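Local atomic coordinates of CCMAN5 (Cellulosimicrobium cellulans, PDB entry 2XSG), a protein that probably acts as an exo-acting, calcium-dependent family 92 alpha-mannosidase, a bacterial hydrolase that enables mannose-6-phosphate modification of yeast-produced human lysosomal enzymes. Residues E20-N25 with T658-A663; D525-E530 with T538-H543; N586-D591 with Y623-S628; E618-Y623 with P642-V647. All blocks are in the same frame, centred on the assembly; numbering follows the deposited sequence.

Interaction 1 (E20-N25 with T658-A663). With CA (calcium ion), chain C.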
# COMPACT_ATOMS: atom_id res chain seq x y z
N GLU A 20 -1.93 -2.44 15.54
CA GLU A 20 -2.44 -3.48 16.45
C GLU A 20 -2.95 -4.69 15.68
O GLU A 20 -3.70 -4.55 14.71
CB GLU A 20 -3.54 -2.95 17.38
CG GLU A 20 -4.03 -4.00 18.42
CD GLU A 20 -4.63 -3.38 19.67
OE1 GLU A 20 -4.37 -2.19 19.93
OE2 GLU A 20 -5.35 -4.08 20.42
N GLY A 21 -2.51 -5.88 16.09
CA GLY A 21 -3.13 -7.15 15.71
C GLY A 21 -3.42 -7.24 14.23
O GLY A 21 -2.56 -6.95 13.43
N ASP A 22 -4.65 -7.63 13.88
CA ASP A 22 -5.07 -7.77 12.49
C ASP A 22 -5.95 -6.58 12.06
O ASP A 22 -6.98 -6.77 11.42
CB ASP A 22 -5.82 -9.11 12.29
CG ASP A 22 -5.92 -9.52 10.82
OD1 ASP A 22 -5.17 -8.98 9.97
OD2 ASP A 22 -6.73 -10.40 10.50
N PHE A 23 -5.54 -5.36 12.42
CA PHE A 23 -6.33 -4.15 12.15
C PHE A 23 -5.60 -3.19 11.19
O PHE A 23 -5.56 -1.97 11.41
CB PHE A 23 -6.75 -3.44 13.46
CG PHE A 23 -7.62 -4.28 14.37
CD1 PHE A 23 -9.01 -4.20 14.31
CD2 PHE A 23 -7.04 -5.14 15.31
CE1 PHE A 23 -9.83 -4.98 15.16
CE2 PHE A 23 -7.83 -5.93 16.16
CZ PHE A 23 -9.24 -5.84 16.09
N GLY A 24 -5.02 -3.74 10.13
CA GLY A 24 -4.36 -2.91 9.13
C GLY A 24 -3.02 -3.44 8.64
O GLY A 24 -2.68 -3.25 7.48
N ASN A 25 -2.28 -4.11 9.52
CA ASN A 25 -0.94 -4.64 9.22
C ASN A 25 0.06 -3.58 8.76
O ASN A 25 0.88 -3.83 7.89
CB ASN A 25 -1.00 -5.85 8.29
CG ASN A 25 -1.42 -7.12 9.04
OD1 ASN A 25 -0.73 -7.55 9.97
ND2 ASN A 25 -2.54 -7.72 8.63
N THR A 658 -9.13 -7.69 9.76
CA THR A 658 -8.82 -8.27 8.44
C THR A 658 -8.56 -7.26 7.30
O THR A 658 -8.14 -7.64 6.20
CB THR A 658 -9.90 -9.24 7.89
OG1 THR A 658 -11.01 -8.46 7.43
CG2 THR A 658 -10.34 -10.29 8.91
N MET A 659 -8.85 -6.00 7.54
CA MET A 659 -8.76 -4.99 6.49
C MET A 659 -7.32 -4.50 6.33
O MET A 659 -6.92 -3.52 6.94
CB MET A 659 -9.71 -3.83 6.80
CG MET A 659 -9.65 -2.65 5.82
SD MET A 659 -10.89 -1.45 6.33
CE MET A 659 -10.51 -0.10 5.22
N ASP A 660 -6.52 -5.22 5.54
CA ASP A 660 -5.12 -4.86 5.34
C ASP A 660 -5.07 -3.59 4.51
O ASP A 660 -5.91 -3.39 3.65
CB ASP A 660 -4.39 -5.99 4.61
CG ASP A 660 -4.29 -7.25 5.44
OD1 ASP A 660 -4.28 -7.13 6.69
OD2 ASP A 660 -4.25 -8.36 4.86
N ASN A 661 -4.11 -2.71 4.80
CA ASN A 661 -3.96 -1.47 4.04
C ASN A 661 -3.56 -1.78 2.58
O ASN A 661 -3.95 -1.05 1.65
CB ASN A 661 -2.90 -0.57 4.71
CG ASN A 661 -3.10 0.91 4.41
OD1 ASN A 661 -3.69 1.30 3.39
ND2 ASN A 661 -2.59 1.76 5.32
N ASP A 662 -2.80 -2.87 2.39
CA ASP A 662 -2.26 -3.29 1.08
C ASP A 662 -1.41 -2.20 0.41
O ASP A 662 -1.87 -1.50 -0.50
CB ASP A 662 -3.37 -3.77 0.13
CG ASP A 662 -4.15 -4.96 0.70
OD1 ASP A 662 -3.54 -5.98 1.09
OD2 ASP A 662 -5.39 -4.88 0.72
N ALA A 663 -0.18 -2.06 0.87
CA ALA A 663 0.75 -1.10 0.25
C ALA A 663 0.17 0.32 0.21
O ALA A 663 0.35 1.06 -0.78
CB ALA A 663 1.14 -1.57 -1.17
CA CA C . -7.26 -6.55 0.72
O HOH W 1 -5.51 -6.40 8.85
O HOH W 2 -7.99 -5.14 2.59
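A type II' turn from Glu20 to Phe23, in the N-terminal domain of this family 92 hydrolase, brings Asp22 and the residues just after the turn against a catalytic-domain loop, and one carboxylate shows how such a domain junction is fastened. Asp660 starts from a CB whose chi1 of -66° sets CG anti to its own carbonyl carbon, and CG lies 3.7 Å from Asn25 ND2. Its OD1 does the gripping: Asn25 ND2 donates to it over 2.7 Å, the acceptor lying in the amide plane while the donor stands 39° out of the carboxylate plane. The same OD1 is bonded at 2.6 Å to a water that accepts from Gly24 N and also serves Asp22 OD1. OD2 is the oxygen farther from Asn25; the side chain as a whole lies about 5 Å from a bound bis-tris propane molecule. Because Asp22 OD1 and Asp660 OD1 are only 3.9 Å apart, their charges would be expected to raise the pKa of one of the pair. An alanine in place of Asp660 would remove an acceptor of both Asn25 ND2 and the water, and would probably loosen that end of the amide, since the other bond of ND2, to Asp22 OD1, is weak. Backbone bonds flank the site, from Thr658 N to Asp22 O and, nearly straight at 163°, from Asn661 N to Gly24 O. Outside the pair, Asn25 OD1 is held by Asn49 N and Asn661 ND2 by Asp26. Gly24 CA approaches the buried Met659 O to 3.4 Å in a C-H...O contact.

Interaction 2 (D525-E530 with T538-H543)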
# COMPACT_ATOMS: atom_id res chain seq x y z
N ASP A 525 -25.55 -17.87 -4.90
CA ASP A 525 -25.96 -16.79 -4.00
C ASP A 525 -25.05 -15.60 -4.27
O ASP A 525 -23.84 -15.65 -3.99
CB ASP A 525 -25.85 -17.26 -2.53
CG ASP A 525 -26.16 -16.15 -1.51
OD1 ASP A 525 -26.54 -15.03 -1.86
OD2 ASP A 525 -26.01 -16.41 -0.30
N HIS A 526 -25.62 -14.51 -4.79
CA HIS A 526 -24.83 -13.35 -5.22
C HIS A 526 -24.23 -12.56 -4.03
O HIS A 526 -23.37 -11.67 -4.22
CB HIS A 526 -25.69 -12.43 -6.10
CG HIS A 526 -25.98 -13.00 -7.46
ND1 HIS A 526 -26.95 -13.97 -7.68
CD2 HIS A 526 -25.45 -12.72 -8.67
CE1 HIS A 526 -26.98 -14.27 -8.96
NE2 HIS A 526 -26.08 -13.53 -9.59
N ALA A 527 -24.68 -12.88 -2.82
CA ALA A 527 -24.19 -12.20 -1.62
C ALA A 527 -23.22 -13.06 -0.81
O ALA A 527 -22.71 -12.63 0.22
CB ALA A 527 -25.36 -11.74 -0.77
N LYS A 528 -22.98 -14.29 -1.26
CA LYS A 528 -22.11 -15.21 -0.54
C LYS A 528 -20.64 -14.94 -0.85
O LYS A 528 -20.25 -14.95 -2.01
CB LYS A 528 -22.44 -16.67 -0.87
CG LYS A 528 -21.44 -17.64 -0.22
CD LYS A 528 -21.88 -19.07 -0.28
CE LYS A 528 -20.84 -19.95 0.40
NZ LYS A 528 -20.96 -21.37 -0.05
N PHE A 529 -19.84 -14.73 0.19
CA PHE A 529 -18.40 -14.51 0.06
C PHE A 529 -17.72 -15.73 -0.60
O PHE A 529 -17.92 -16.88 -0.18
CB PHE A 529 -17.79 -14.22 1.44
CG PHE A 529 -16.36 -13.76 1.42
CD1 PHE A 529 -16.03 -12.44 1.10
CD2 PHE A 529 -15.33 -14.63 1.78
CE1 PHE A 529 -14.69 -11.99 1.13
CE2 PHE A 529 -13.98 -14.20 1.80
CZ PHE A 529 -13.67 -12.89 1.48
N GLU A 530 -16.97 -15.45 -1.66
CA GLU A 530 -16.22 -16.47 -2.41
C GLU A 530 -17.03 -17.60 -3.06
O GLU A 530 -16.52 -18.69 -3.30
CB GLU A 530 -15.03 -16.98 -1.59
CG GLU A 530 -14.02 -15.86 -1.37
CD GLU A 530 -12.73 -16.31 -0.71
OE1 GLU A 530 -12.80 -17.20 0.16
OE2 GLU A 530 -11.66 -15.74 -1.03
N THR A 538 -17.86 -11.18 -3.32
CA THR A 538 -19.16 -11.72 -3.71
C THR A 538 -19.48 -11.26 -5.13
O THR A 538 -18.86 -10.31 -5.63
CB THR A 538 -20.29 -11.19 -2.80
OG1 THR A 538 -20.53 -9.82 -3.12
CG2 THR A 538 -19.95 -11.32 -1.32
N LEU A 539 -20.46 -11.90 -5.75
CA LEU A 539 -20.93 -11.49 -7.07
C LEU A 539 -21.44 -10.03 -7.10
O LEU A 539 -21.10 -9.29 -8.02
CB LEU A 539 -21.95 -12.48 -7.64
CG LEU A 539 -21.32 -13.83 -8.01
CD1 LEU A 539 -22.35 -14.93 -8.02
CD2 LEU A 539 -20.57 -13.79 -9.33
N TRP A 540 -22.21 -9.62 -6.10
CA TRP A 540 -22.64 -8.21 -6.00
C TRP A 540 -21.46 -7.24 -6.01
O TRP A 540 -21.55 -6.15 -6.58
CB TRP A 540 -23.46 -7.96 -4.76
CG TRP A 540 -24.92 -8.25 -4.88
CD1 TRP A 540 -25.56 -9.37 -4.47
CD2 TRP A 540 -25.92 -7.39 -5.43
NE1 TRP A 540 -26.91 -9.27 -4.74
CE2 TRP A 540 -27.15 -8.06 -5.32
CE3 TRP A 540 -25.89 -6.11 -6.01
CZ2 TRP A 540 -28.35 -7.50 -5.77
CZ3 TRP A 540 -27.10 -5.55 -6.45
CH2 TRP A 540 -28.31 -6.26 -6.32
N GLN A 541 -20.36 -7.63 -5.36
CA GLN A 541 -19.17 -6.77 -5.24
C GLN A 541 -18.37 -6.78 -6.56
O GLN A 541 -17.97 -5.72 -7.07
CB GLN A 541 -18.33 -7.21 -4.04
CG GLN A 541 -19.03 -6.95 -2.68
CD GLN A 541 -18.50 -7.79 -1.53
OE1 GLN A 541 -17.54 -8.55 -1.69
NE2 GLN A 541 -19.12 -7.65 -0.34
N TYR A 542 -18.15 -7.97 -7.10
CA TYR A 542 -17.52 -8.12 -8.41
C TYR A 542 -18.38 -7.65 -9.58
O TYR A 542 -17.84 -7.36 -10.66
CB TYR A 542 -17.10 -9.57 -8.64
CG TYR A 542 -15.74 -9.92 -8.11
CD1 TYR A 542 -15.56 -10.32 -6.78
CD2 TYR A 542 -14.64 -9.90 -8.95
CE1 TYR A 542 -14.29 -10.67 -6.31
CE2 TYR A 542 -13.38 -10.23 -8.49
CZ TYR A 542 -13.21 -10.62 -7.18
OH TYR A 542 -11.94 -10.95 -6.78
N HIS A 543 -19.70 -7.58 -9.40
CA HIS A 543 -20.59 -7.08 -10.47
C HIS A 543 -20.10 -5.78 -11.15
O HIS A 543 -20.18 -5.64 -12.39
CB HIS A 543 -22.03 -6.90 -9.97
CG HIS A 543 -22.96 -6.42 -11.05
ND1 HIS A 543 -23.48 -5.15 -11.07
CD2 HIS A 543 -23.41 -7.03 -12.18
CE1 HIS A 543 -24.23 -4.99 -12.15
NE2 HIS A 543 -24.20 -6.12 -12.84
O HOH W 3 -21.46 -14.43 -4.49
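A capping box starts the short helix 539-542: Thr538 is the N-cap, its OG1 accepting from Gln541 N at 3.1 Å while Gln541 OE1 takes the N-H of Thr538. The Thr538 chi1 of 72° puts OG1 in the crowded position between backbone N and carbonyl carbon, and that leaves the methyl CG2 to face the neighbouring turn, 3.4 Å from Ala527 O. This turn, type I from Asp525 to Lys528, is reinforced by an Asx turn in which Asp525 OD1 accepts from Ala527 N. Both elements belong to the catalytic domain, in this family an (alpha/alpha)6 barrel, and the one direct hydrogen bond between them ends on a single carbonyl. His526 O receives Trp540 N at 3.0 Å along an almost straight 170° line, in the carbonyl plane, and it also sits at the edge of the indole, 3.2 Å from Trp540 CD1. Leu539 CD1 lies over a face of the His526 imidazole, 4.2 Å from the ring centroid, a CH-pi contact; His526 NE2 is bonded to Thr513 OG1, which helps to fix the ring's rotation. His526 CB meanwhile rests on Trp540 CD1 at 3.5 Å. A water accepts from Leu539 N at 3.0 Å and donates to Asp525 O and Lys528 O, so it ties a helix-start N-H to two carbonyls of the turn.

Interaction 3 (N586-D591 with Y623-S628). With CA (calcium ion), chain C.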
# COMPACT_ATOMS: atom_id res chain seq x y z
N ASN A 586 -16.50 -2.76 2.91
CA ASN A 586 -15.48 -1.73 3.19
C ASN A 586 -14.09 -2.30 3.49
O ASN A 586 -13.10 -1.55 3.53
CB ASN A 586 -15.92 -0.84 4.36
CG ASN A 586 -17.28 -0.21 4.14
OD1 ASN A 586 -18.23 -0.45 4.91
ND2 ASN A 586 -17.39 0.56 3.09
N ALA A 587 -14.00 -3.61 3.68
CA ALA A 587 -12.80 -4.23 4.25
C ALA A 587 -11.80 -4.67 3.20
O ALA A 587 -10.65 -4.97 3.52
CB ALA A 587 -13.20 -5.41 5.15
N ASN A 588 -12.24 -4.69 1.94
CA ASN A 588 -11.41 -5.10 0.80
C ASN A 588 -11.56 -4.14 -0.38
O ASN A 588 -12.49 -3.31 -0.43
CB ASN A 588 -11.79 -6.51 0.36
CG ASN A 588 -10.65 -7.25 -0.27
OD1 ASN A 588 -9.49 -6.97 0.02
ND2 ASN A 588 -10.97 -8.19 -1.14
N GLU A 589 -10.64 -4.26 -1.34
CA GLU A 589 -10.56 -3.34 -2.48
C GLU A 589 -11.44 -3.70 -3.68
O GLU A 589 -11.52 -2.92 -4.64
CB GLU A 589 -9.11 -3.23 -2.98
CG GLU A 589 -8.13 -2.58 -2.01
CD GLU A 589 -7.49 -3.57 -1.08
OE1 GLU A 589 -7.88 -4.74 -1.10
OE2 GLU A 589 -6.57 -3.19 -0.33
N ILE A 590 -12.08 -4.87 -3.64
CA ILE A 590 -12.85 -5.37 -4.77
C ILE A 590 -13.88 -4.34 -5.24
O ILE A 590 -13.94 -3.99 -6.42
CB ILE A 590 -13.56 -6.71 -4.45
CG1 ILE A 590 -12.54 -7.85 -4.18
CG2 ILE A 590 -14.56 -7.09 -5.56
CD1 ILE A 590 -11.35 -7.91 -5.14
N ASP A 591 -14.71 -3.85 -4.31
CA ASP A 591 -15.70 -2.85 -4.70
C ASP A 591 -15.46 -1.48 -4.05
O ASP A 591 -16.40 -0.81 -3.63
CB ASP A 591 -17.14 -3.37 -4.55
CG ASP A 591 -17.54 -3.65 -3.10
OD1 ASP A 591 -16.72 -4.14 -2.29
OD2 ASP A 591 -18.72 -3.40 -2.77
N TYR A 623 -19.25 -7.52 5.78
CA TYR A 623 -18.15 -8.34 5.29
C TYR A 623 -16.76 -8.01 5.86
O TYR A 623 -16.41 -6.85 6.05
CB TYR A 623 -18.10 -8.29 3.76
CG TYR A 623 -19.36 -8.81 3.07
CD1 TYR A 623 -20.36 -7.93 2.66
CD2 TYR A 623 -19.51 -10.16 2.79
CE1 TYR A 623 -21.50 -8.39 2.01
CE2 TYR A 623 -20.66 -10.63 2.15
CZ TYR A 623 -21.64 -9.74 1.76
OH TYR A 623 -22.77 -10.20 1.11
N ILE A 624 -15.99 -9.07 6.12
CA ILE A 624 -14.54 -8.97 6.39
C ILE A 624 -13.81 -9.32 5.10
O ILE A 624 -14.45 -9.55 4.08
CB ILE A 624 -14.09 -9.87 7.60
CG1 ILE A 624 -14.67 -11.29 7.49
CG2 ILE A 624 -14.50 -9.22 8.94
CD1 ILE A 624 -14.12 -12.29 8.52
N ALA A 625 -12.48 -9.33 5.13
CA ALA A 625 -11.69 -9.47 3.90
C ALA A 625 -11.27 -10.90 3.62
O ALA A 625 -10.64 -11.17 2.61
CB ALA A 625 -10.49 -8.54 3.92
N THR A 626 -11.61 -11.81 4.53
CA THR A 626 -11.23 -13.21 4.42
C THR A 626 -12.31 -14.07 5.11
O THR A 626 -13.24 -13.53 5.70
CB THR A 626 -9.81 -13.48 4.99
OG1 THR A 626 -9.38 -14.78 4.61
CG2 THR A 626 -9.79 -13.36 6.55
N GLY A 627 -12.21 -15.39 4.98
CA GLY A 627 -13.23 -16.30 5.50
C GLY A 627 -13.63 -16.05 6.95
O GLY A 627 -14.82 -15.93 7.27
N SER A 628 -12.64 -15.97 7.83
CA SER A 628 -12.92 -15.74 9.23
C SER A 628 -11.74 -15.09 9.94
O SER A 628 -10.60 -15.10 9.44
CB SER A 628 -13.28 -17.07 9.90
OG SER A 628 -12.13 -17.90 10.02
CA CA C . -7.26 -6.55 0.72
O HOH W 4 -17.15 -4.20 5.23
O HOH W 2 -7.99 -5.14 2.59
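Two largely irregular segments, the second leaving the end of strand 618-623 at Tyr623, come closest where the CA atoms of Asn588 and Ala625 lie 5.4 Å apart. Their backbones are joined through a water that accepts from Asn586 N at 2.8 Å and donates to Tyr623 O at 2.9 Å. Small side chains allow the close approach: the methyl CB of Ala587 rests 3.6 Å from Tyr623 O, and Ala625 CB answers from across the contact, 3.6 Å from Ala587 O. That carbonyl is not left to the methyl alone, since a second water, itself a calcium ligand, donates to it. Beyond Ala587 its segment turns polar groups to the metal. Asn588 has CG anti to the backbone N (chi1 -151°) and sends OD1 to the calcium ion at 2.4 Å, while its ND2 is held by Gln536 O, which fixes the amide's rotation. Glu589 bends at chi2 (89°), and this fold in the chain delivers OE1 to the same ion at 2.6 Å. Asp662 supplies a further carboxylate oxygen, completing with the water a site of the kind found in the calcium-dependent mannosidases of family 92.

Interaction 4 (E618-Y623 with P642-V647)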
# COMPACT_ATOMS: atom_id res chain seq x y z
N GLU A 618 -19.64 6.05 11.59
CA GLU A 618 -19.92 4.64 11.78
C GLU A 618 -20.79 4.17 10.64
O GLU A 618 -21.72 4.88 10.24
CB GLU A 618 -20.70 4.42 13.07
CG GLU A 618 -19.95 4.70 14.34
CD GLU A 618 -20.57 3.96 15.51
OE1 GLU A 618 -21.79 3.67 15.45
OE2 GLU A 618 -19.84 3.63 16.48
N THR A 619 -20.50 2.99 10.10
CA THR A 619 -21.36 2.35 9.11
C THR A 619 -21.64 0.90 9.49
O THR A 619 -20.92 0.32 10.31
CB THR A 619 -20.71 2.31 7.70
OG1 THR A 619 -19.35 1.85 7.82
CG2 THR A 619 -20.76 3.69 7.05
N TRP A 620 -22.67 0.32 8.86
CA TRP A 620 -22.91 -1.12 8.92
C TRP A 620 -21.88 -1.88 8.11
O TRP A 620 -21.62 -1.55 6.95
CB TRP A 620 -24.31 -1.45 8.41
CG TRP A 620 -25.36 -1.20 9.43
CD1 TRP A 620 -26.36 -0.25 9.37
CD2 TRP A 620 -25.52 -1.88 10.68
NE1 TRP A 620 -27.14 -0.33 10.50
CE2 TRP A 620 -26.64 -1.31 11.32
CE3 TRP A 620 -24.84 -2.93 11.31
CZ2 TRP A 620 -27.10 -1.75 12.57
CZ3 TRP A 620 -25.29 -3.37 12.55
CH2 TRP A 620 -26.41 -2.78 13.17
N ASN A 621 -21.29 -2.88 8.75
CA ASN A 621 -20.30 -3.74 8.09
C ASN A 621 -20.69 -5.19 8.17
O ASN A 621 -20.74 -5.77 9.26
CB ASN A 621 -18.91 -3.50 8.67
CG ASN A 621 -18.32 -2.20 8.20
OD1 ASN A 621 -17.66 -2.15 7.17
ND2 ASN A 621 -18.62 -1.12 8.92
N ARG A 622 -21.02 -5.75 7.00
CA ARG A 622 -21.39 -7.15 6.88
C ARG A 622 -20.18 -8.03 6.57
O ARG A 622 -20.08 -9.17 7.06
CB ARG A 622 -22.48 -7.34 5.80
CG ARG A 622 -22.80 -8.82 5.51
CD ARG A 622 -23.98 -9.02 4.56
NE ARG A 622 -24.13 -10.44 4.21
CZ ARG A 622 -25.04 -10.93 3.36
NH1 ARG A 622 -25.93 -10.15 2.77
NH2 ARG A 622 -25.06 -12.23 3.12
N TYR A 623 -19.25 -7.52 5.78
CA TYR A 623 -18.15 -8.34 5.29
C TYR A 623 -16.76 -8.01 5.86
O TYR A 623 -16.41 -6.85 6.05
CB TYR A 623 -18.10 -8.29 3.76
CG TYR A 623 -19.36 -8.81 3.07
CD1 TYR A 623 -20.36 -7.93 2.66
CD2 TYR A 623 -19.51 -10.16 2.79
CE1 TYR A 623 -21.50 -8.39 2.01
CE2 TYR A 623 -20.66 -10.63 2.15
CZ TYR A 623 -21.64 -9.74 1.76
OH TYR A 623 -22.77 -10.20 1.11
N PRO A 642 -23.48 -8.76 11.76
CA PRO A 642 -23.01 -7.51 11.20
C PRO A 642 -22.77 -6.45 12.28
O PRO A 642 -23.47 -6.43 13.29
CB PRO A 642 -24.17 -7.08 10.31
CG PRO A 642 -24.72 -8.36 9.82
CD PRO A 642 -24.68 -9.25 11.04
N LEU A 643 -21.80 -5.57 12.05
CA LEU A 643 -21.32 -4.66 13.07
C LEU A 643 -21.38 -3.18 12.61
O LEU A 643 -20.94 -2.85 11.52
CB LEU A 643 -19.90 -5.07 13.46
CG LEU A 643 -19.05 -4.30 14.46
CD1 LEU A 643 -19.44 -4.71 15.89
CD2 LEU A 643 -17.56 -4.59 14.21
N LYS A 644 -21.92 -2.31 13.45
CA LYS A 644 -21.92 -0.87 13.18
C LYS A 644 -20.72 -0.24 13.86
O LYS A 644 -20.63 -0.22 15.09
CB LYS A 644 -23.22 -0.22 13.65
CG LYS A 644 -23.46 1.15 13.01
CD LYS A 644 -24.87 1.64 13.28
CE LYS A 644 -25.10 3.02 12.68
NZ LYS A 644 -26.21 3.70 13.41
N THR A 645 -19.79 0.28 13.06
CA THR A 645 -18.49 0.67 13.55
C THR A 645 -17.84 1.60 12.54
O THR A 645 -18.25 1.62 11.37
CB THR A 645 -17.60 -0.58 13.78
OG1 THR A 645 -16.31 -0.19 14.25
CG2 THR A 645 -17.44 -1.39 12.48
N LYS A 646 -16.86 2.39 12.98
CA LYS A 646 -16.06 3.21 12.07
C LYS A 646 -15.13 2.28 11.32
O LYS A 646 -14.55 1.36 11.90
CB LYS A 646 -15.22 4.25 12.80
CG LYS A 646 -15.98 5.30 13.58
CD LYS A 646 -15.01 6.44 13.94
CE LYS A 646 -15.68 7.81 13.87
NZ LYS A 646 -14.75 8.84 14.44
N VAL A 647 -14.97 2.54 10.03
CA VAL A 647 -14.10 1.72 9.18
C VAL A 647 -12.66 2.16 9.43
O VAL A 647 -11.75 1.34 9.50
CB VAL A 647 -14.53 1.85 7.69
CG1 VAL A 647 -13.45 1.33 6.72
CG2 VAL A 647 -15.83 1.11 7.47
O HOH W 5 -17.33 3.69 8.61
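The indole of Trp620 has the aliphatic part of Lys644 over one face: CB lies 3.9 Å from the centroid of the six-membered ring, only 9° off the normal, and the extended chain carries CD on past CE2. At the ring edge, near its plane, Pro642 O comes within 3.6 Å of CZ3. A second flat group, the Arg622 guanidinium, has the Tyr623 OH 3.3 Å above its centre and is held by a salt bridge to Glu638. Strand 618-623 is an outer strand of a three-stranded antiparallel sheet and runs beside the central strand. Thr619 and Thr645 form one hydrogen-bonded pair, at 2.9 Å from Thr619 N to Thr645 O and 3.0 Å from Thr645 N to Thr619 O; Asn621 and Leu643 form the next, with Asn621 N to Leu643 O at 2.8 Å. Trp620 and Lys644, the non-hydrogen-bonded pair between them, put both side chains on one face. On the face of Thr619 and Asn621, the Asn621 amide donates to Thr619 OG1, beside the methyl CG2 of Val647. An alanine in place of Trp620 would take the ring away from the Lys644 methylenes and from Pro642, and would probably weaken the side-chain packing of this strand pair, leaving the backbone bonds to carry more of it. Lys644 thus spends its methylenes on the ring, while its NZ, 4.9 Å from Glu618 OE1, is likely to feel that carboxylate only as a through-space attraction.

How the interactions relate
The calcium ion ties interactions 1 and 3 together: Asp662 of one and Asn588 and Glu589 of the other bind it, with one water common to both, and their centres are 11 Å apart. A second tie is the probable hydrogen bond between Thr658 OG1 and Ala625 N, 2.9 Å. Tyr623 belongs to interactions 3 and 4 and reaches interaction 2 as well, its OH 2.6 Å from Ala527 O, so the sheet, the metal-binding loop and the turn packed on the capped helix meet at one residue. Interaction 4 touches interaction 1 through Met659 CE and Val647 CG1, 3.6 Å apart. The bound bis-tris propane, which probably marks the active-site pocket, lies about 5 Å from the Asp660 side chain and about 8 Å from that of Asn588.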